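Local coordinates for protein SG7.AF (Anopheles freeborni, PDB 6XL7) that inhibits the alternative pathway of host complement as a mosquito salivary protein, blocking the activated C3-convertase C3bBb, at residues Ala1-Phe12 with Leu41-Val52. Numbering follows the deposited sequence. Where two conformers were deposited one is given.
Sequences ARKHVQELLKTF and LTKKVLNYWDDV
Helices 2-12 and 41-46 run roughly antiparallel (147°), their axes approaching to 8.2 Å. The chain begins at Ala1, whose terminal amine, presumably an ammonium, shares its three hydrogens among four acceptors: Val45 O (2.9 Å from N, in the carbonyl plane), Tyr48 O (2.8 Å), Leu46 O, approached from well above its carbonyl plane, and His4 ND1. Histidine suits this place because it accepts at one nitrogen and donates at the other: His4 NE2 reaches Val52 O at 2.8 Å, with an N-H...O angle of 155°. With CG beside the backbone N (chi1 -55°), the ring enters the turn at 49-52; Tyr48 CB covers one face, 4.1 Å from the centroid, and the tyrosine edge completes a T-shaped pair. In the mainly helical Aegyptin C-terminal domain, this contact lays the N-terminal helix along the C-terminal part of helix 23-46. Compact branched side chains suit the close interface: Val45 CG2 lies 3.6 Å from Val5 N, and the Val5 and Thr42 side chains cross at about a right angle, CG1 against CG2, while Thr42 OG1 bonds Arg38 O. Larger apolar residues fill the buried end: Leu8 CD2 packs on Leu41 CB (3.7 Å), and Phe12 presents its ring edge to Leu41 CD1.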
ATOM      1  N   ALA A   1      -3.679  16.813  10.999  1.00 12.18           N
ATOM      2  CA  ALA A   1      -4.719  16.706  12.017  1.00 11.87           C
ATOM      3  C   ALA A   1      -5.586  15.473  11.766  1.00 11.75           C
ATOM      4  O   ALA A   1      -5.367  14.747  10.798  1.00 12.33           O
ATOM      5  CB  ALA A   1      -5.560  17.964  12.010  1.00 13.62           C
ATOM      6  N   ARG A   2      -6.569  15.258  12.652  1.00 13.62           N
ATOM      7  CA  ARG A   2      -7.452  14.103  12.520  1.00 12.82           C
ATOM      8  C   ARG A   2      -8.132  14.069  11.154  1.00 12.20           C
ATOM      9  O   ARG A   2      -8.272  12.997  10.556  1.00 12.66           O
ATOM     10  CB  ARG A   2      -8.502  14.121  13.631  1.00 14.83           C
ATOM     11  CG  ARG A   2      -9.493  12.948  13.550  1.00 15.27           C
ATOM     12  CD  ARG A   2     -10.581  13.061  14.607  1.00 16.29           C
ATOM     13  NE  ARG A   2     -11.167  14.398  14.667  1.00 21.36           N
ATOM     14  CZ  ARG A   2     -12.130  14.841  13.866  1.00 29.58           C
ATOM     15  NH1 ARG A   2     -12.576  16.083  14.000  1.00 34.23           N
ATOM     16  NH2 ARG A   2     -12.645  14.048  12.933  1.00 29.15           N
ATOM     17  N   LYS A   3      -8.567  15.227  10.645  1.00 13.86           N
ATOM     18  CA  LYS A   3      -9.230  15.235   9.338  1.00 14.41           C
ATOM     19  C   LYS A   3      -8.332  14.688   8.240  1.00 13.13           C
ATOM     20  O   LYS A   3      -8.819  14.040   7.303  1.00 13.53           O
ATOM     21  CB  LYS A   3      -9.733  16.635   8.981  1.00 15.65           C
ATOM     22  CG  LYS A   3      -8.629  17.652   8.714  1.00 18.93           C
ATOM     23  CD  LYS A   3      -9.191  19.032   8.364  1.00 23.85           C
ATOM     24  CE  LYS A   3      -9.651  19.097   6.926  1.00 34.73           C
ATOM     25  NZ  LYS A   3     -10.174  20.450   6.585  1.00 41.71           N
ATOM     26  N   HIS A   4      -7.021  14.912   8.340  1.00 11.37           N
ATOM     27  CA  HIS A   4      -6.099  14.385   7.340  1.00 11.21           C
ATOM     28  C   HIS A   4      -5.925  12.881   7.473  1.00 10.88           C
ATOM     29  O   HIS A   4      -5.766  12.181   6.465  1.00 11.35           O
ATOM     30  CB  HIS A   4      -4.754  15.096   7.445  1.00 10.69           C
ATOM     31  CG  HIS A   4      -4.880  16.573   7.346  1.00 11.58           C
ATOM     32  ND1 HIS A   4      -4.881  17.394   8.452  1.00 11.72           N
ATOM     33  CD2 HIS A   4      -5.102  17.374   6.278  1.00 11.60           C
ATOM     34  CE1 HIS A   4      -5.057  18.645   8.066  1.00 12.35           C
ATOM     35  NE2 HIS A   4      -5.191  18.660   6.750  1.00 13.83           N
ATOM     36  N   VAL A   5      -5.931  12.371   8.709  1.00 10.54           N
ATOM     37  CA  VAL A   5      -5.939  10.927   8.913  1.00 11.23           C
ATOM     38  C   VAL A   5      -7.159  10.315   8.239  1.00 10.98           C
ATOM     39  O   VAL A   5      -7.050   9.320   7.511  1.00 10.98           O
ATOM     40  CB  VAL A   5      -5.880  10.591  10.414  1.00 12.07           C
ATOM     41  CG1 VAL A   5      -5.995   9.077  10.615  1.00 13.09           C
ATOM     42  CG2 VAL A   5      -4.565  11.114  11.013  1.00 13.55           C
ATOM     43  N   GLN A   6      -8.327  10.930   8.437  1.00 11.81           N
ATOM     44  CA  GLN A   6      -9.544  10.389   7.835  1.00 11.80           C
ATOM     45  C   GLN A   6      -9.479  10.424   6.312  1.00 11.47           C
ATOM     46  O   GLN A   6      -9.861   9.448   5.655  1.00 12.12           O
ATOM     47  CB  GLN A   6     -10.779  11.119   8.347  1.00 13.22           C
ATOM     48  CG  GLN A   6     -12.073  10.442   7.868  1.00 14.65           C
ATOM     49  CD  GLN A   6     -13.322  11.166   8.294  1.00 20.18           C
ATOM     50  OE1 GLN A   6     -14.278  11.284   7.525  1.00 28.40           O
ATOM     51  NE2 GLN A   6     -13.344  11.630   9.532  1.00 15.12           N
ATOM     52  N   GLU A   7      -9.001  11.531   5.731  1.00 11.60           N
ATOM     53  CA  GLU A   7      -8.915  11.612   4.276  1.00 11.91           C
ATOM     54  C   GLU A   7      -7.920  10.591   3.736  1.00 13.18           C
ATOM     55  O   GLU A   7      -8.154   9.955   2.699  1.00 13.14           O
ATOM     56  CB  GLU A   7      -8.537  13.030   3.837  1.00 13.48           C
ATOM     57  CG  GLU A   7      -8.515  13.153   2.306  1.00 15.19           C
ATOM     58  CD  GLU A   7      -8.225  14.547   1.797  1.00 20.89           C
ATOM     59  OE1 GLU A   7      -7.929  15.447   2.612  1.00 20.53           O
ATOM     60  OE2 GLU A   7      -8.293  14.735   0.560  1.00 23.24           O
ATOM     61  N   LEU A   8      -6.808  10.400   4.440  1.00 10.92           N
ATOM     62  CA  LEU A   8      -5.847   9.391   4.033  1.00 11.67           C
ATOM     63  C   LEU A   8      -6.448   7.991   4.129  1.00 10.81           C
ATOM     64  O   LEU A   8      -6.242   7.153   3.240  1.00 12.69           O
ATOM     65  CB  LEU A   8      -4.599   9.529   4.897  1.00 13.48           C
ATOM     66  CG  LEU A   8      -3.456   8.579   4.581  1.00 13.49           C
ATOM     67  CD1 LEU A   8      -2.831   8.915   3.230  1.00 14.41           C
ATOM     68  CD2 LEU A   8      -2.423   8.672   5.685  1.00 17.37           C
ATOM     69  N   LEU A   9      -7.187   7.707   5.202  1.00 11.85           N
ATOM     70  CA  LEU A   9      -7.787   6.380   5.334  1.00 12.95           C
ATOM     71  C   LEU A   9      -8.901   6.156   4.316  1.00 12.17           C
ATOM     72  O   LEU A   9      -9.113   5.017   3.877  1.00 14.01           O
ATOM     73  CB  LEU A   9      -8.256   6.143   6.770  1.00 13.50           C
ATOM     74  CG  LEU A   9      -7.051   6.062   7.717  1.00 12.17           C
ATOM     75  CD1 LEU A   9      -7.494   5.999   9.154  1.00 14.23           C
ATOM     76  CD2 LEU A   9      -6.174   4.857   7.383  1.00 16.34           C
ATOM     77  N   LYS A  10      -9.600   7.217   3.913  1.00 11.13           N
ATOM     78  CA  LYS A  10     -10.535   7.104   2.799  1.00 13.38           C
ATOM     79  C   LYS A  10      -9.820   6.592   1.556  1.00 14.95           C
ATOM     80  O   LYS A  10     -10.330   5.714   0.845  1.00 17.33           O
ATOM     81  CB  LYS A  10     -11.165   8.469   2.539  1.00 14.38           C
ATOM     82  CG  LYS A  10     -11.996   8.557   1.267  1.00 16.67           C
ATOM     83  CD  LYS A  10     -12.581   9.951   1.146  1.00 21.75           C
ATOM     84  CE  LYS A  10     -13.306  10.149  -0.169  1.00 34.75           C
ATOM     85  NZ  LYS A  10     -13.690  11.574  -0.357  1.00 41.92           N
ATOM     86  N   THR A  11      -8.615   7.097   1.311  1.00 13.53           N
ATOM     87  CA  THR A  11      -7.814   6.627   0.188  1.00 14.08           C
ATOM     88  C   THR A  11      -7.380   5.175   0.381  1.00 15.23           C
ATOM     89  O   THR A  11      -7.393   4.388  -0.573  1.00 14.94           O
ATOM     90  CB  THR A  11      -6.628   7.574  -0.011  1.00 13.48           C
ATOM     91  OG1 THR A  11      -7.093   8.759  -0.670  1.00 24.35           O
ATOM     92  CG2 THR A  11      -5.538   6.946  -0.858  1.00 19.04           C
ATOM     93  N   PHE A  12      -7.003   4.785   1.605  1.00 13.02           N
ATOM     94  CA  PHE A  12      -6.621   3.393   1.832  1.00 14.89           C
ATOM     95  C   PHE A  12      -7.788   2.443   1.610  1.00 14.94           C
ATOM     96  O   PHE A  12      -7.584   1.310   1.153  1.00 16.01           O
ATOM     97  CB  PHE A  12      -6.005   3.195   3.227  1.00 15.76           C
ATOM     98  CG  PHE A  12      -4.542   3.528   3.292  1.00 13.15           C
ATOM     99  CD1 PHE A  12      -3.595   2.595   2.906  1.00 14.57           C
ATOM    100  CD2 PHE A  12      -4.113   4.777   3.708  1.00 14.73           C
ATOM    101  CE1 PHE A  12      -2.247   2.907   2.932  1.00 14.25           C
ATOM    102  CE2 PHE A  12      -2.758   5.092   3.749  1.00 14.37           C
ATOM    103  CZ  PHE A  12      -1.827   4.157   3.347  1.00 13.71           C
ATOM    104  N   LEU A  41       2.325   6.851   7.022  1.00 11.53           N
ATOM    105  CA  LEU A  41       1.679   8.019   6.427  1.00 11.72           C
ATOM    106  C   LEU A  41       0.632   8.632   7.354  1.00 11.98           C
ATOM    107  O   LEU A  41       0.474   9.859   7.375  1.00 12.29           O
ATOM    108  CB  LEU A  41       1.094   7.696   5.052  1.00 11.16           C
ATOM    109  CG  LEU A  41       2.106   7.366   3.955  1.00 11.75           C
ATOM    110  CD1 LEU A  41       1.363   6.971   2.687  1.00 13.71           C
ATOM    111  CD2 LEU A  41       3.046   8.538   3.690  1.00 14.38           C
ATOM    112  N   THR A  42      -0.088   7.804   8.110  0.56 11.59           N
ATOM    113  CA  THR A  42      -1.007   8.340   9.101  0.56 11.74           C
ATOM    114  C   THR A  42      -0.262   9.186  10.121  0.56 11.93           C
ATOM    115  O   THR A  42      -0.690  10.295  10.455  0.56 12.33           O
ATOM    116  CB  THR A  42      -1.750   7.200   9.787  0.56 12.33           C
ATOM    117  OG1 THR A  42      -2.567   6.528   8.827  0.56 12.80           O
ATOM    118  CG2 THR A  42      -2.629   7.735  10.894  0.56 12.63           C
ATOM    119  N   LYS A  43       0.866   8.672  10.624  1.00 13.56           N
ATOM    120  CA  LYS A  43       1.667   9.428  11.584  1.00 15.32           C
ATOM    121  C   LYS A  43       2.111  10.760  10.997  1.00 14.22           C
ATOM    122  O   LYS A  43       2.132  11.780  11.698  1.00 16.99           O
ATOM    123  CB  LYS A  43       2.909   8.634  11.981  1.00 17.91           C
ATOM    124  CG  LYS A  43       2.700   7.353  12.742  1.00 28.82           C
ATOM    125  CD  LYS A  43       4.075   6.846  13.177  1.00 39.68           C
ATOM    126  CE  LYS A  43       4.041   5.442  13.718  1.00 43.88           C
ATOM    127  NZ  LYS A  43       5.367   5.047  14.274  1.00 40.60           N
ATOM    128  N   LYS A  44       2.470  10.771   9.715  1.00 14.20           N
ATOM    129  CA  LYS A  44       2.932  11.999   9.078  1.00 14.83           C
ATOM    130  C   LYS A  44       1.825  13.046   9.035  1.00 13.51           C
ATOM    131  O   LYS A  44       2.024  14.200   9.447  1.00 17.19           O
ATOM    132  CB  LYS A  44       3.422  11.667   7.672  1.00 15.87           C
ATOM    133  CG  LYS A  44       4.004  12.826   6.881  1.00 20.24           C
ATOM    134  CD  LYS A  44       4.588  12.285   5.573  1.00 27.11           C
ATOM    135  CE  LYS A  44       5.143  13.375   4.660  1.00 28.81           C
ATOM    136  NZ  LYS A  44       6.388  13.995   5.189  1.00 33.72           N
ATOM    137  N   VAL A  45       0.647  12.668   8.538  1.00 12.97           N
ATOM    138  CA  VAL A  45      -0.406  13.659   8.332  1.00 13.52           C
ATOM    139  C   VAL A  45      -1.059  14.082   9.630  1.00 14.61           C
ATOM    140  O   VAL A  45      -1.670  15.156   9.680  1.00 14.22           O
ATOM    141  CB  VAL A  45      -1.462  13.214   7.304  1.00 13.87           C
ATOM    142  CG1 VAL A  45      -0.799  12.770   6.009  1.00 13.28           C
ATOM    143  CG2 VAL A  45      -2.396  12.131   7.882  1.00 13.93           C
ATOM    144  N   LEU A  46      -0.947  13.274  10.680  1.00 15.80           N
ATOM    145  CA  LEU A  46      -1.461  13.692  11.974  1.00 16.67           C
ATOM    146  C   LEU A  46      -0.881  15.040  12.387  1.00 15.88           C
ATOM    147  O   LEU A  46      -1.581  15.844  13.009  1.00 18.29           O
ATOM    148  CB  LEU A  46      -1.135  12.614  13.009  1.00 18.14           C
ATOM    149  CG  LEU A  46      -1.794  12.678  14.374  1.00 22.25           C
ATOM    150  CD1 LEU A  46      -3.298  12.862  14.243  1.00 18.11           C
ATOM    151  CD2 LEU A  46      -1.458  11.395  15.112  1.00 22.33           C
ATOM    152  N   ASN A  47       0.381  15.313  12.013  1.00 18.62           N
ATOM    153  CA  ASN A  47       1.088  16.536  12.402  1.00 22.87           C
ATOM    154  C   ASN A  47       0.573  17.791  11.716  1.00 18.59           C
ATOM    155  O   ASN A  47       0.862  18.895  12.186  1.00 22.73           O
ATOM    156  CB  ASN A  47       2.581  16.436  12.053  1.00 25.94           C
ATOM    157  CG  ASN A  47       3.310  15.348  12.820  1.00 41.03           C
ATOM    158  OD1 ASN A  47       3.661  15.528  13.989  1.00 45.99           O
ATOM    159  ND2 ASN A  47       3.563  14.221  12.163  1.00 38.15           N
ATOM    160  N   TYR A  48      -0.144  17.656  10.613  1.00 15.66           N
ATOM    161  CA  TYR A  48      -0.476  18.817   9.801  1.00 13.49           C
ATOM    162  C   TYR A  48      -1.440  19.723  10.551  1.00 15.29           C
ATOM    163  O   TYR A  48      -2.320  19.248  11.277  1.00 14.80           O
ATOM    164  CB  TYR A  48      -1.150  18.343   8.524  1.00 13.03           C
ATOM    165  CG  TYR A  48      -0.255  17.580   7.575  1.00 12.36           C
ATOM    166  CD1 TYR A  48       1.130  17.544   7.752  1.00 12.96           C
ATOM    167  CD2 TYR A  48      -0.799  16.910   6.492  1.00 13.37           C
ATOM    168  CE1 TYR A  48       1.945  16.843   6.865  1.00 14.11           C
ATOM    169  CE2 TYR A  48       0.002  16.227   5.606  1.00 13.31           C
ATOM    170  CZ  TYR A  48       1.363  16.189   5.800  1.00 13.54           C
ATOM    171  OH  TYR A  48       2.140  15.499   4.888  1.00 16.83           O
ATOM    172  N   TRP A  49      -1.296  21.036  10.362  1.00 13.06           N
ATOM    173  CA  TRP A  49      -2.263  21.948  10.949  1.00 13.32           C
ATOM    174  C   TRP A  49      -3.628  21.754  10.309  1.00 13.22           C
ATOM    175  O   TRP A  49      -3.772  21.168   9.230  1.00 12.49           O
ATOM    176  CB  TRP A  49      -1.859  23.418  10.777  1.00 15.08           C
ATOM    177  CG  TRP A  49      -1.730  24.168  12.067  1.00 13.92           C
ATOM    178  CD1 TRP A  49      -2.592  25.089  12.599  1.00 15.43           C
ATOM    179  CD2 TRP A  49      -0.651  24.050  12.984  1.00 14.67           C
ATOM    180  NE1 TRP A  49      -2.099  25.549  13.797  1.00 15.28           N
ATOM    181  CE2 TRP A  49      -0.906  24.920  14.058  1.00 15.57           C
ATOM    182  CE3 TRP A  49       0.515  23.275  12.998  1.00 16.86           C
ATOM    183  CZ2 TRP A  49      -0.031  25.043  15.137  1.00 16.70           C
ATOM    184  CZ3 TRP A  49       1.372  23.396  14.046  1.00 17.40           C
ATOM    185  CH2 TRP A  49       1.100  24.260  15.111  1.00 16.93           C
ATOM    186  N   ASP A  50      -4.631  22.317  10.981  1.00 18.26           N
ATOM    187  CA  ASP A  50      -6.020  21.993  10.697  1.00 17.45           C
ATOM    188  C   ASP A  50      -6.391  22.210   9.228  1.00 17.39           C
ATOM    189  O   ASP A  50      -7.237  21.488   8.693  1.00 20.00           O
ATOM    190  CB  ASP A  50      -6.939  22.832  11.605  1.00 21.43           C
ATOM    191  CG  ASP A  50      -6.452  22.923  13.077  1.00 29.06           C
ATOM    192  OD1 ASP A  50      -5.292  22.559  13.408  1.00 24.22           O
ATOM    193  OD2 ASP A  50      -7.269  23.341  13.934  1.00 30.27           O
ATOM    194  N   ASP A  51      -5.780  23.187   8.547  1.00 13.91           N
ATOM    195  CA  ASP A  51      -6.221  23.557   7.204  1.00 13.89           C
ATOM    196  C   ASP A  51      -5.219  23.224   6.095  1.00 12.61           C
ATOM    197  O   ASP A  51      -5.346  23.732   4.975  1.00 15.17           O
ATOM    198  CB  ASP A  51      -6.683  25.012   7.166  1.00 14.79           C
ATOM    199  CG  ASP A  51      -7.982  25.210   7.915  1.00 19.72           C
ATOM    200  OD1 ASP A  51      -9.056  25.057   7.290  1.00 26.78           O
ATOM    201  OD2 ASP A  51      -7.934  25.465   9.136  1.00 16.82           O
ATOM    202  N   VAL A  52      -4.248  22.352   6.369  1.00 12.19           N
ATOM    203  CA  VAL A  52      -3.435  21.806   5.287  1.00 12.02           C
ATOM    204  C   VAL A  52      -4.339  21.117   4.272  1.00 13.83           C
ATOM    205  O   VAL A  52      -5.318  20.446   4.634  1.00 13.31           O
ATOM    206  CB  VAL A  52      -2.386  20.831   5.849  1.00 11.47           C
ATOM    207  CG1 VAL A  52      -1.690  20.092   4.716  1.00 13.57           C
ATOM    208  CG2 VAL A  52      -1.356  21.573   6.686  1.00 13.12           C
TER